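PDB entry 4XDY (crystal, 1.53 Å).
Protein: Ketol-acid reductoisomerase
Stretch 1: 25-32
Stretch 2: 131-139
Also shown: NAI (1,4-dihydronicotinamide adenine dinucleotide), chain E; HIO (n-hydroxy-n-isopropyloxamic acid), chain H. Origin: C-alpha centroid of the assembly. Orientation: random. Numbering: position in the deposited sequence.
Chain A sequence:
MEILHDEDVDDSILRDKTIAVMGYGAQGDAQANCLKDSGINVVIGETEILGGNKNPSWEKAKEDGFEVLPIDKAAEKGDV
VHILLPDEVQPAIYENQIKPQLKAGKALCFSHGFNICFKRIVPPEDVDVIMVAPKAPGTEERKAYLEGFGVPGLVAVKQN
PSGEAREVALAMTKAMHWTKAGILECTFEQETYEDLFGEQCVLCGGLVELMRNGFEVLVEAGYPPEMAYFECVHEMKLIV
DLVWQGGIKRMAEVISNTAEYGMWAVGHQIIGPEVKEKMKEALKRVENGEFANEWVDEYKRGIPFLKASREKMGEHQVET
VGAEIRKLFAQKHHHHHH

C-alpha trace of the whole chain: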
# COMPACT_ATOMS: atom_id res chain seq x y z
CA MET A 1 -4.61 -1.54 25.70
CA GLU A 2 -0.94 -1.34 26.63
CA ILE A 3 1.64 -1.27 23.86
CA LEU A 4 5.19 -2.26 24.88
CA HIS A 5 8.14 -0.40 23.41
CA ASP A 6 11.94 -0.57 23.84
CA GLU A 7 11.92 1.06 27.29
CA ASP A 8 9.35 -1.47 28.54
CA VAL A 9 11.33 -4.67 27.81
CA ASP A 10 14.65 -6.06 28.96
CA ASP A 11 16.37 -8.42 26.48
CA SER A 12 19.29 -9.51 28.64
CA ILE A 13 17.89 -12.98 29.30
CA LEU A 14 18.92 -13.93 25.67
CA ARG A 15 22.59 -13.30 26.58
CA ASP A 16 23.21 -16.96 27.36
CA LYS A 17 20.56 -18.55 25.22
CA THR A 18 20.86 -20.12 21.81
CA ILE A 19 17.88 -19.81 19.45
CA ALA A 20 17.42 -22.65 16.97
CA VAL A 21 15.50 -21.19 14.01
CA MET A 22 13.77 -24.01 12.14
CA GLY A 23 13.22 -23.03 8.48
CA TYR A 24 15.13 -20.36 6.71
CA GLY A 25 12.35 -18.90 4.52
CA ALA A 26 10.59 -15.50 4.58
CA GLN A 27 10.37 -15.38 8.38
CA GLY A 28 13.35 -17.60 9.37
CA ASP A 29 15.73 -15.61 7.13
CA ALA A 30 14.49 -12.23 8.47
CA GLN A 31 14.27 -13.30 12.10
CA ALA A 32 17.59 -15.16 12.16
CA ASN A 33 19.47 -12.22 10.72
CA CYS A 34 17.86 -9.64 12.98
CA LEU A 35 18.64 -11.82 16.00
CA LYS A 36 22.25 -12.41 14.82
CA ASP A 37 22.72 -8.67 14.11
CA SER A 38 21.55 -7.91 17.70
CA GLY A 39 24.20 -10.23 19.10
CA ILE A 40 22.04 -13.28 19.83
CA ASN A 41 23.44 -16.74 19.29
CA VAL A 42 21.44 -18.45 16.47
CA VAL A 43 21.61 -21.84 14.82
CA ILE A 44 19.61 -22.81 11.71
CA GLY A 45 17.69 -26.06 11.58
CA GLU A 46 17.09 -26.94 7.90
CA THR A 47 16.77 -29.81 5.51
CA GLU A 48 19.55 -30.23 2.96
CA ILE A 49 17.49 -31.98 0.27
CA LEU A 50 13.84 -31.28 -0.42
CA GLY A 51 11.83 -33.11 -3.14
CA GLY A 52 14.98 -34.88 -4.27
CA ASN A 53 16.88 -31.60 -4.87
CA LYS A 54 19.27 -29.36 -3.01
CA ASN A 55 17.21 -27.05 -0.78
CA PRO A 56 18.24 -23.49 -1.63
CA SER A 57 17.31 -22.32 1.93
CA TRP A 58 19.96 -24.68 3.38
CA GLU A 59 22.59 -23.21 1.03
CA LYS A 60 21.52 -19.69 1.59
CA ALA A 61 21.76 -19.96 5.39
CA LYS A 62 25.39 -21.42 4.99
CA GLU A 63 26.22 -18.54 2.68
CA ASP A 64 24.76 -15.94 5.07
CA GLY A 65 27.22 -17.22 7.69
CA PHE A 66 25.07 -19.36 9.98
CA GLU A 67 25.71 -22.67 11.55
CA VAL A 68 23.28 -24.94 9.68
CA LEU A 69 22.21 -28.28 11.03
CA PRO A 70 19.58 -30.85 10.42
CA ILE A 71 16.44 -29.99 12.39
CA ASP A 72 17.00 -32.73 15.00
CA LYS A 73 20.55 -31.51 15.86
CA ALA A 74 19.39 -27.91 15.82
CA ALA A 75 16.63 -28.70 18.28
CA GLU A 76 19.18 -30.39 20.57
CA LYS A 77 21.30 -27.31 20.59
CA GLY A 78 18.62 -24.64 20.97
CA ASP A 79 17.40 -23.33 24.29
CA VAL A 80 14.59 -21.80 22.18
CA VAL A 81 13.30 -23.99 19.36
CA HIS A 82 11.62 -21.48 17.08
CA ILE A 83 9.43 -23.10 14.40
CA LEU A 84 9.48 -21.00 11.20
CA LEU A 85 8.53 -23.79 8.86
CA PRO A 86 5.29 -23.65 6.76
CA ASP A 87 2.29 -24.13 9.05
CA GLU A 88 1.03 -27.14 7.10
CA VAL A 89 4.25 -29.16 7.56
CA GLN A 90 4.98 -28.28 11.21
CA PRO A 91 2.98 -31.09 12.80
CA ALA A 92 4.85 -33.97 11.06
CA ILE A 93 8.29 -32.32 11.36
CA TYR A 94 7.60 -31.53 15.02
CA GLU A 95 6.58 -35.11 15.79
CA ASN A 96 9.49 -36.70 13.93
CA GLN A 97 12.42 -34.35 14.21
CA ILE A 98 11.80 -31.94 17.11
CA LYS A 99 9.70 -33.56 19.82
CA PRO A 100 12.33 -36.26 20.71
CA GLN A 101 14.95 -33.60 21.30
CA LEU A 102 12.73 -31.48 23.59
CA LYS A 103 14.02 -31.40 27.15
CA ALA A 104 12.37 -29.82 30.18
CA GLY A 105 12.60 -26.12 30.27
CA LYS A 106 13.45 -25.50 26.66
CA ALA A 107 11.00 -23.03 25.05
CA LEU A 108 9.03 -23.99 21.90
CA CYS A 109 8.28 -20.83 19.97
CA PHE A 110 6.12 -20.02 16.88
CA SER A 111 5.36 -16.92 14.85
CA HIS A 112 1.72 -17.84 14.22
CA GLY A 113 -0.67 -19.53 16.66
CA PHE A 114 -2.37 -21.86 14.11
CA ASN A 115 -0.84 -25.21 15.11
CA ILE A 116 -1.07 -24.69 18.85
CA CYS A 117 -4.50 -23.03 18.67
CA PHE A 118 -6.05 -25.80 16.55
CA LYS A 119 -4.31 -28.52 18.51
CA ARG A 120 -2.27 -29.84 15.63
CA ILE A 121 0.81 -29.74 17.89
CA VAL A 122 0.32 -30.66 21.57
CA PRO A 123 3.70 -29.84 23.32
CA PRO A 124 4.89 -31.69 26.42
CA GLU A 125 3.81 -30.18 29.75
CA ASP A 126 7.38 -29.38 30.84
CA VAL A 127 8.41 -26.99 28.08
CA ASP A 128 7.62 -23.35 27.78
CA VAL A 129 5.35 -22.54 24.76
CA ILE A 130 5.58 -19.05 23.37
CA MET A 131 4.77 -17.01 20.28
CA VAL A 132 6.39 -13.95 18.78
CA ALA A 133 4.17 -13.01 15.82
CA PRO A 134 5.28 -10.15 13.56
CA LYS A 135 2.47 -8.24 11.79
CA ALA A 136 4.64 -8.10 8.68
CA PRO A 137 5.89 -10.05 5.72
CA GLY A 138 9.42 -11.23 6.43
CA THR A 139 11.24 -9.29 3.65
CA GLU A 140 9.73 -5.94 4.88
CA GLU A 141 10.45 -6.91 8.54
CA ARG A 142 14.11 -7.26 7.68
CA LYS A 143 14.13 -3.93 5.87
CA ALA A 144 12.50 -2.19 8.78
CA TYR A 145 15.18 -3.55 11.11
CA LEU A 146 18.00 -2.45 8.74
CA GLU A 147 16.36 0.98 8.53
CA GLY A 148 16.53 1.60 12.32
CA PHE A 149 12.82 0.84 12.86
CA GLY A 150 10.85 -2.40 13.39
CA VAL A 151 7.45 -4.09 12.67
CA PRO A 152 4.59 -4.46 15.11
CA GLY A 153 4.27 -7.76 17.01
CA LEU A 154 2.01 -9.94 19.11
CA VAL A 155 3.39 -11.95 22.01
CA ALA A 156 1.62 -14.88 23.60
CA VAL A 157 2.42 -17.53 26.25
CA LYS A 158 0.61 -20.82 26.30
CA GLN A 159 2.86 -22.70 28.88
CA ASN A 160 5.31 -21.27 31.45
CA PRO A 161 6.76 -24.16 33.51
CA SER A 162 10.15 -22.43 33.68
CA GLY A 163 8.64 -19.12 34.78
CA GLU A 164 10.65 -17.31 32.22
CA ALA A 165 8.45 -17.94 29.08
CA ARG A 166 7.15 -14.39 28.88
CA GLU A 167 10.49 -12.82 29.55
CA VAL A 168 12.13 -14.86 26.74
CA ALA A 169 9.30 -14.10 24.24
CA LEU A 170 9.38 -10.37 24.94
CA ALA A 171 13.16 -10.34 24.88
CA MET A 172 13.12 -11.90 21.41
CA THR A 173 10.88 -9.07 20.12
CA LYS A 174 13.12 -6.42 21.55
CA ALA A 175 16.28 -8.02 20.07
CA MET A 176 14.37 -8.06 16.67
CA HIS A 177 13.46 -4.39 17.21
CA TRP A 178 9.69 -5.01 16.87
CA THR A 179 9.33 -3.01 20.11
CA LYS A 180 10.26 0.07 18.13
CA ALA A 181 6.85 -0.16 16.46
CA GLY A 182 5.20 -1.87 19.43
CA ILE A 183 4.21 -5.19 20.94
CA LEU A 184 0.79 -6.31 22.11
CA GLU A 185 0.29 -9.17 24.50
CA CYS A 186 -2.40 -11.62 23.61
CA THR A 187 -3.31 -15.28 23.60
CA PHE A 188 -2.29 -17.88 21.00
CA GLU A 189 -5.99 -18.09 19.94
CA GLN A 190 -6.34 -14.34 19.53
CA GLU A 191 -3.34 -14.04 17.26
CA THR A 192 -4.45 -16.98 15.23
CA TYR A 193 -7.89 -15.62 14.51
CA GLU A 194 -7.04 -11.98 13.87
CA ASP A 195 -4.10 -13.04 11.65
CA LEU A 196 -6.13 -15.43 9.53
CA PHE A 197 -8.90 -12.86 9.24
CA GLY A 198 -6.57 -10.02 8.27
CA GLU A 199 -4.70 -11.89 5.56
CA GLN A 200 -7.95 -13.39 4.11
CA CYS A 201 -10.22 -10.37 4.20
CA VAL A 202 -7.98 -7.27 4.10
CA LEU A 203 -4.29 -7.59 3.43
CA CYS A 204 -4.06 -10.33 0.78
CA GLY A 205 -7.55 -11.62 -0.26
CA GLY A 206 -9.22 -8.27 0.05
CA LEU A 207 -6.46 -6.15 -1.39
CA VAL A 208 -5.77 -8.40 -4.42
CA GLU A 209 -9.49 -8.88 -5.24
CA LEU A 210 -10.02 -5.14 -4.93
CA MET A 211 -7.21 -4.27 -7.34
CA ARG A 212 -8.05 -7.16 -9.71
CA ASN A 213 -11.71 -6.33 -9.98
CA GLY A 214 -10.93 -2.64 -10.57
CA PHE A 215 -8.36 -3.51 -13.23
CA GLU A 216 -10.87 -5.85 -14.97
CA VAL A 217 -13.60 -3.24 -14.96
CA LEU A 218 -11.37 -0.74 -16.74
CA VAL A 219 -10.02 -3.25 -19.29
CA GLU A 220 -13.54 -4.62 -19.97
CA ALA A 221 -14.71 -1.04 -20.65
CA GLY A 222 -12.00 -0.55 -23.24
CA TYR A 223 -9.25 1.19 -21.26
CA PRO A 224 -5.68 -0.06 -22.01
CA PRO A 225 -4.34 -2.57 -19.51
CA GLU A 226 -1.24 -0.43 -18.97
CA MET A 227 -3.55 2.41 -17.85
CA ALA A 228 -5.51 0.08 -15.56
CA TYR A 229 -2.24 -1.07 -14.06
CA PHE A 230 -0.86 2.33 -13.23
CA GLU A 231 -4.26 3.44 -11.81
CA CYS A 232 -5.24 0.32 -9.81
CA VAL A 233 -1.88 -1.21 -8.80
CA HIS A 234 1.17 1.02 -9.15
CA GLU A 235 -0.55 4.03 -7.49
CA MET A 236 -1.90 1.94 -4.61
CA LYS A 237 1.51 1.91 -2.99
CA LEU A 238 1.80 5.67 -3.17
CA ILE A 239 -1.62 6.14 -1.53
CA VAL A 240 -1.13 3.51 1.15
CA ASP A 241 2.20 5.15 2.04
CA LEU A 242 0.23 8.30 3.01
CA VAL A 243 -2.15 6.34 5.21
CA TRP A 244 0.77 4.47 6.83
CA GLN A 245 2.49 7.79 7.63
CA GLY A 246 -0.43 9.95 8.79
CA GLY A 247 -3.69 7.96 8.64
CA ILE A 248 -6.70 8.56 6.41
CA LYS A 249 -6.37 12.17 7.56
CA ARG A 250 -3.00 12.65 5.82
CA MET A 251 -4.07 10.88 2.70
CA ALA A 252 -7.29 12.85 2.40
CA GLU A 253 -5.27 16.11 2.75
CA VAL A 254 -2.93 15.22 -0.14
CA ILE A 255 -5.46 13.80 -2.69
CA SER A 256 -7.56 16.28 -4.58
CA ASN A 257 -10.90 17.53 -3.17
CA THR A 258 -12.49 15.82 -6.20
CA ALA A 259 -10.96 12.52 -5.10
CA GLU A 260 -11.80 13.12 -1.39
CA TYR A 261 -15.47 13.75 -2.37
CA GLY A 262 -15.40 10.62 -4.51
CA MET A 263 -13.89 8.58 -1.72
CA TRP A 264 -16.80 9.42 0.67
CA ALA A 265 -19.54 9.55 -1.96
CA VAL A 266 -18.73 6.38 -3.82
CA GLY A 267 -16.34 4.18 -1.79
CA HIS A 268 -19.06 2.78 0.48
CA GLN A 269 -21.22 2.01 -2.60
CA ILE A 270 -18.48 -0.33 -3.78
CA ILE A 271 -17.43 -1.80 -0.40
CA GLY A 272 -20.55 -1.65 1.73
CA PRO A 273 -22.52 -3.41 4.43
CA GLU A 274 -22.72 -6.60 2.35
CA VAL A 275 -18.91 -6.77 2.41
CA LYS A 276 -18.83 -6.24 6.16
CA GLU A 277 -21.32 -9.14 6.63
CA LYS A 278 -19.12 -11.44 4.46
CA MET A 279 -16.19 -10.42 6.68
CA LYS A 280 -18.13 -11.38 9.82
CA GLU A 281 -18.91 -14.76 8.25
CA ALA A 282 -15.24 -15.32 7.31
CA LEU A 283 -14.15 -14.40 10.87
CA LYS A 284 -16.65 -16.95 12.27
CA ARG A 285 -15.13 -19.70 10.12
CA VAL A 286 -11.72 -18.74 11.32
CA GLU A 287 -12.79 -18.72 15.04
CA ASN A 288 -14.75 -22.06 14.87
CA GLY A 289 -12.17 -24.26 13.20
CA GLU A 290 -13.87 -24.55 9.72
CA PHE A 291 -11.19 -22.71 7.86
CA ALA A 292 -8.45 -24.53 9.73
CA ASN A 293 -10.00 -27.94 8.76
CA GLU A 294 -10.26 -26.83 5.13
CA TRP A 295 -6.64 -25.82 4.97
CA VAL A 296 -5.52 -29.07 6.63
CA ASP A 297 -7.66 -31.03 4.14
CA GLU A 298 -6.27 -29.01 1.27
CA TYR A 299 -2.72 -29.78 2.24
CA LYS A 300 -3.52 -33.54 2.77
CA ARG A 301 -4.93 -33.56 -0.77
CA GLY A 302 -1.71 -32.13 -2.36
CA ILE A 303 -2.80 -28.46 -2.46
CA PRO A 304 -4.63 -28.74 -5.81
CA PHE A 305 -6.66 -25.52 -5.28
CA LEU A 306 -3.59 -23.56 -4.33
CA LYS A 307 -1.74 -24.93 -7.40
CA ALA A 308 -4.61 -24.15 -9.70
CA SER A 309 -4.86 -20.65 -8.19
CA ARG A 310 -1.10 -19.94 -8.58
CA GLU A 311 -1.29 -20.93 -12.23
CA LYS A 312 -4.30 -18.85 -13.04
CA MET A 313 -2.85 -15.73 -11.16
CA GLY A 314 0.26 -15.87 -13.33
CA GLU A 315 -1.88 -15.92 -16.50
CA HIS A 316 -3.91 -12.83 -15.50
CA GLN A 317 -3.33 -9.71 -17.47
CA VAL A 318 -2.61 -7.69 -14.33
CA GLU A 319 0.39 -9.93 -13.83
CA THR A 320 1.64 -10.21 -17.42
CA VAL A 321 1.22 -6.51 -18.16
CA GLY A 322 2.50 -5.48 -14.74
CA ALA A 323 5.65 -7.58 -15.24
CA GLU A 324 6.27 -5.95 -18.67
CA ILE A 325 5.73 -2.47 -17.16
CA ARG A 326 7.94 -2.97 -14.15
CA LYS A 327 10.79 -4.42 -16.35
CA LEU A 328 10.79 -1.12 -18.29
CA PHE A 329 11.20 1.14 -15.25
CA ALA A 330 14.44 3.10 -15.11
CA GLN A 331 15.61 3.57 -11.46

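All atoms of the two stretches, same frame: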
# COMPACT_ATOMS: atom_id res chain seq x y z
N GLY A 25 13.14 -19.47 5.59
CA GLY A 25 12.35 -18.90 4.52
C GLY A 25 12.02 -17.45 4.85
O GLY A 25 12.85 -16.73 5.39
N ALA A 26 10.82 -16.98 4.49
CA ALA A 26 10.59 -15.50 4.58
C ALA A 26 10.83 -15.04 6.02
O ALA A 26 11.53 -14.04 6.25
CB ALA A 26 9.14 -15.21 4.19
N GLN A 27 10.23 -15.74 6.98
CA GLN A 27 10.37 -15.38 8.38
C GLN A 27 11.72 -15.84 9.01
O GLN A 27 12.33 -15.08 9.74
CB GLN A 27 9.19 -15.87 9.20
CG GLN A 27 7.91 -15.02 9.01
CD GLN A 27 8.05 -13.55 9.37
OE1 GLN A 27 7.41 -12.67 8.75
NE2 GLN A 27 8.84 -13.28 10.34
N GLY A 28 12.14 -17.06 8.76
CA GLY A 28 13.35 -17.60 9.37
C GLY A 28 14.56 -16.78 8.95
O GLY A 28 15.44 -16.48 9.78
N ASP A 29 14.63 -16.43 7.66
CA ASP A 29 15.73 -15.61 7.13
C ASP A 29 15.73 -14.22 7.81
O ASP A 29 16.75 -13.79 8.44
CB ASP A 29 15.68 -15.61 5.58
CG ASP A 29 16.85 -14.90 4.93
OD1 ASP A 29 17.55 -14.02 5.53
OD2 ASP A 29 17.07 -15.13 3.72
N ALA A 30 14.58 -13.54 7.82
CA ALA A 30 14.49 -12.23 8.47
C ALA A 30 14.82 -12.32 9.95
O ALA A 30 15.63 -11.51 10.45
CB ALA A 30 13.09 -11.67 8.30
N GLN A 31 14.17 -13.25 10.64
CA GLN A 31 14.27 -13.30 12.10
C GLN A 31 15.71 -13.72 12.53
O GLN A 31 16.30 -13.12 13.44
CB GLN A 31 13.24 -14.16 12.75
CG GLN A 31 11.85 -13.56 12.55
CD GLN A 31 10.74 -14.19 13.39
OE1 GLN A 31 9.59 -14.37 12.93
NE2 GLN A 31 11.07 -14.58 14.53
N ALA A 32 16.21 -14.74 11.90
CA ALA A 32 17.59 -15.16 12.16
C ALA A 32 18.63 -14.05 12.00
O ALA A 32 19.53 -13.90 12.85
CB ALA A 32 17.93 -16.41 11.34
N MET A 131 4.94 -17.50 21.64
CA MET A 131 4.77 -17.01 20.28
C MET A 131 5.21 -15.58 20.18
O MET A 131 4.84 -14.72 21.02
CB MET A 131 3.28 -17.12 19.81
CG MET A 131 3.25 -16.41 18.50
SD MET A 131 1.81 -16.88 17.65
CE MET A 131 0.84 -16.13 18.56
N VAL A 132 6.04 -15.30 19.19
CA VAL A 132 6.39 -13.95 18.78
C VAL A 132 5.96 -13.75 17.32
O VAL A 132 6.61 -14.28 16.39
CB VAL A 132 7.87 -13.64 19.03
CG1 VAL A 132 8.16 -13.79 20.55
CG2 VAL A 132 8.85 -14.59 18.27
N ALA A 133 4.83 -13.09 17.15
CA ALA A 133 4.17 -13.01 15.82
C ALA A 133 4.30 -11.66 15.22
O ALA A 133 3.66 -10.73 15.71
CB ALA A 133 2.72 -13.38 15.95
N PRO A 134 5.13 -11.48 14.12
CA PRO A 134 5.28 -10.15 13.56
C PRO A 134 4.08 -9.90 12.66
O PRO A 134 3.72 -10.78 11.90
CB PRO A 134 6.60 -10.25 12.73
CG PRO A 134 6.66 -11.71 12.36
CD PRO A 134 5.91 -12.48 13.37
N LYS A 135 3.56 -8.66 12.66
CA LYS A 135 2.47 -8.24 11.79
C LYS A 135 3.11 -7.64 10.53
O LYS A 135 3.11 -6.41 10.26
CB LYS A 135 1.56 -7.22 12.55
CG LYS A 135 0.96 -7.74 13.83
CD LYS A 135 -0.03 -8.88 13.65
CE LYS A 135 0.51 -10.31 13.78
NZ LYS A 135 -0.47 -11.46 13.53
N ALA A 136 3.82 -8.53 9.78
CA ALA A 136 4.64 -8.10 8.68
C ALA A 136 5.11 -9.29 7.86
O ALA A 136 5.46 -10.34 8.40
CB ALA A 136 5.85 -7.37 9.16
N PRO A 137 5.14 -9.10 6.52
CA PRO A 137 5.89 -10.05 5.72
C PRO A 137 7.43 -10.00 6.02
O PRO A 137 8.00 -8.94 6.28
CB PRO A 137 5.59 -9.63 4.27
CG PRO A 137 5.32 -8.17 4.39
CD PRO A 137 4.70 -7.95 5.74
N GLY A 138 8.08 -11.13 5.91
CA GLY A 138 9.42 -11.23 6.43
C GLY A 138 10.46 -10.32 5.75
O GLY A 138 11.35 -9.80 6.42
N THR A 139 10.31 -10.11 4.43
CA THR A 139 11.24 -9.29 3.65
C THR A 139 11.18 -7.83 4.17
O THR A 139 12.21 -7.14 4.27
CB THR A 139 10.94 -9.34 2.15
OG1 THR A 139 9.56 -8.99 1.93
CG2 THR A 139 11.23 -10.79 1.59
PA NAI E . 8.34 -20.74 4.39
O1A NAI E . 7.17 -21.24 3.53
O2A NAI E . 9.17 -19.62 3.92
O5B NAI E . 9.14 -22.07 4.81
C5B NAI E . 10.40 -21.97 5.54
C4B NAI E . 11.39 -23.02 4.96
O4B NAI E . 10.84 -24.28 5.32
C3B NAI E . 11.59 -23.09 3.43
O3B NAI E . 12.45 -22.01 3.05
C2B NAI E . 12.14 -24.49 3.24
O2B NAI E . 13.56 -24.44 3.36
C1B NAI E . 11.50 -25.23 4.44
N9A NAI E . 10.50 -26.19 4.00
C8A NAI E . 9.50 -25.89 3.06
N7A NAI E . 8.76 -26.97 2.86
C5A NAI E . 9.29 -27.96 3.63
C6A NAI E . 8.99 -29.36 3.84
N6A NAI E . 7.98 -29.97 3.21
N1A NAI E . 9.71 -30.08 4.75
C2A NAI E . 10.75 -29.51 5.39
N3A NAI E . 11.11 -28.24 5.27
C4A NAI E . 10.42 -27.43 4.39
O3 NAI E . 7.68 -20.34 5.89
PN NAI E . 7.17 -18.80 6.27
O1N NAI E . 6.20 -18.30 5.23
O2N NAI E . 8.40 -18.03 6.54
O5D NAI E . 6.28 -19.22 7.51
C5D NAI E . 6.95 -19.55 8.77
C4D NAI E . 5.98 -19.33 9.99
O4D NAI E . 5.88 -17.89 10.07
C3D NAI E . 4.56 -19.82 9.82
O3D NAI E . 4.03 -20.24 11.08
C2D NAI E . 3.76 -18.60 9.31
O2D NAI E . 2.35 -18.62 9.53
C1D NAI E . 4.46 -17.49 10.06
N1N NAI E . 4.41 -16.12 9.53
C2N NAI E . 4.84 -15.91 8.27
C3N NAI E . 4.85 -14.66 7.74
C7N NAI E . 5.41 -14.46 6.44
O7N NAI E . 5.56 -15.32 5.53
N7N NAI E . 6.01 -13.30 6.32
C4N NAI E . 4.39 -13.57 8.57
C5N NAI E . 4.16 -13.84 9.96
C6N NAI E . 4.15 -15.13 10.38
C1 HIO H . 1.20 -14.67 6.66
O11 HIO H . 0.61 -15.69 7.09
O12 HIO H . 2.09 -14.58 5.75
C2 HIO H . 0.81 -13.44 7.50
O2 HIO H . 0.26 -13.65 8.61
N3 HIO H . 0.92 -12.20 7.06
O3 HIO H . 0.86 -11.10 8.02
C4 HIO H . 1.15 -11.86 5.69
C41 HIO H . 0.12 -10.80 5.27
C42 HIO H . 2.60 -11.39 5.61

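The end of a strand, a short loop and the start of a helix pass across the helix 26-32, and they meet it without a single hydrogen bond between the two stretches. M131 stays out of reach, but V132 lies alongside, its CG2 4.3 Å from NE2 of Q31, a loose contact suited to a branched aliphatic side chain. The strand alternates: A133 points away, whereas P134 points toward the helix. The ring of P134 is a compact apolar surface against two glutamines, with CG 3.4 Å from NE2 of Q27 and 4.0 Å from OE1 of Q31. Those amides are joined by a weak hydrogen bond, Q27 NE2 to Q31 OE1 at 2.9 Å, so the ring packs against a linked pair one helical turn apart.

At A136 the backbone matters more than the small side chain. Its O lies 3.1 Å from OE1 of Q27, but both atoms are acceptors, so this is proximity without a bond. OE1 of Q27 instead accepts a weak hydrogen bond from N7N of the dihydronicotinamide cofactor at 2.9 Å, while N of Q27 donates to O2N of the same cofactor at 3.0 Å. The CA-to-CB bond of P137, the N-cap residue of the next helix, points away.

The backbones come nearest at G138, its CA 4.7 Å from CA of Q27. A CB here would point toward the first helix and fall 2.1 Å from O of A26, a clash; glycine allows the backbones to close up. Its CA forms a CH...O contact with O of A26 at 3.5 Å, and its O lies 3.2 Å from CB of A30, where a small methyl fits. Although N of G138 is 3.3 Å from OE1 of Q27, the angle is too poor for a hydrogen bond.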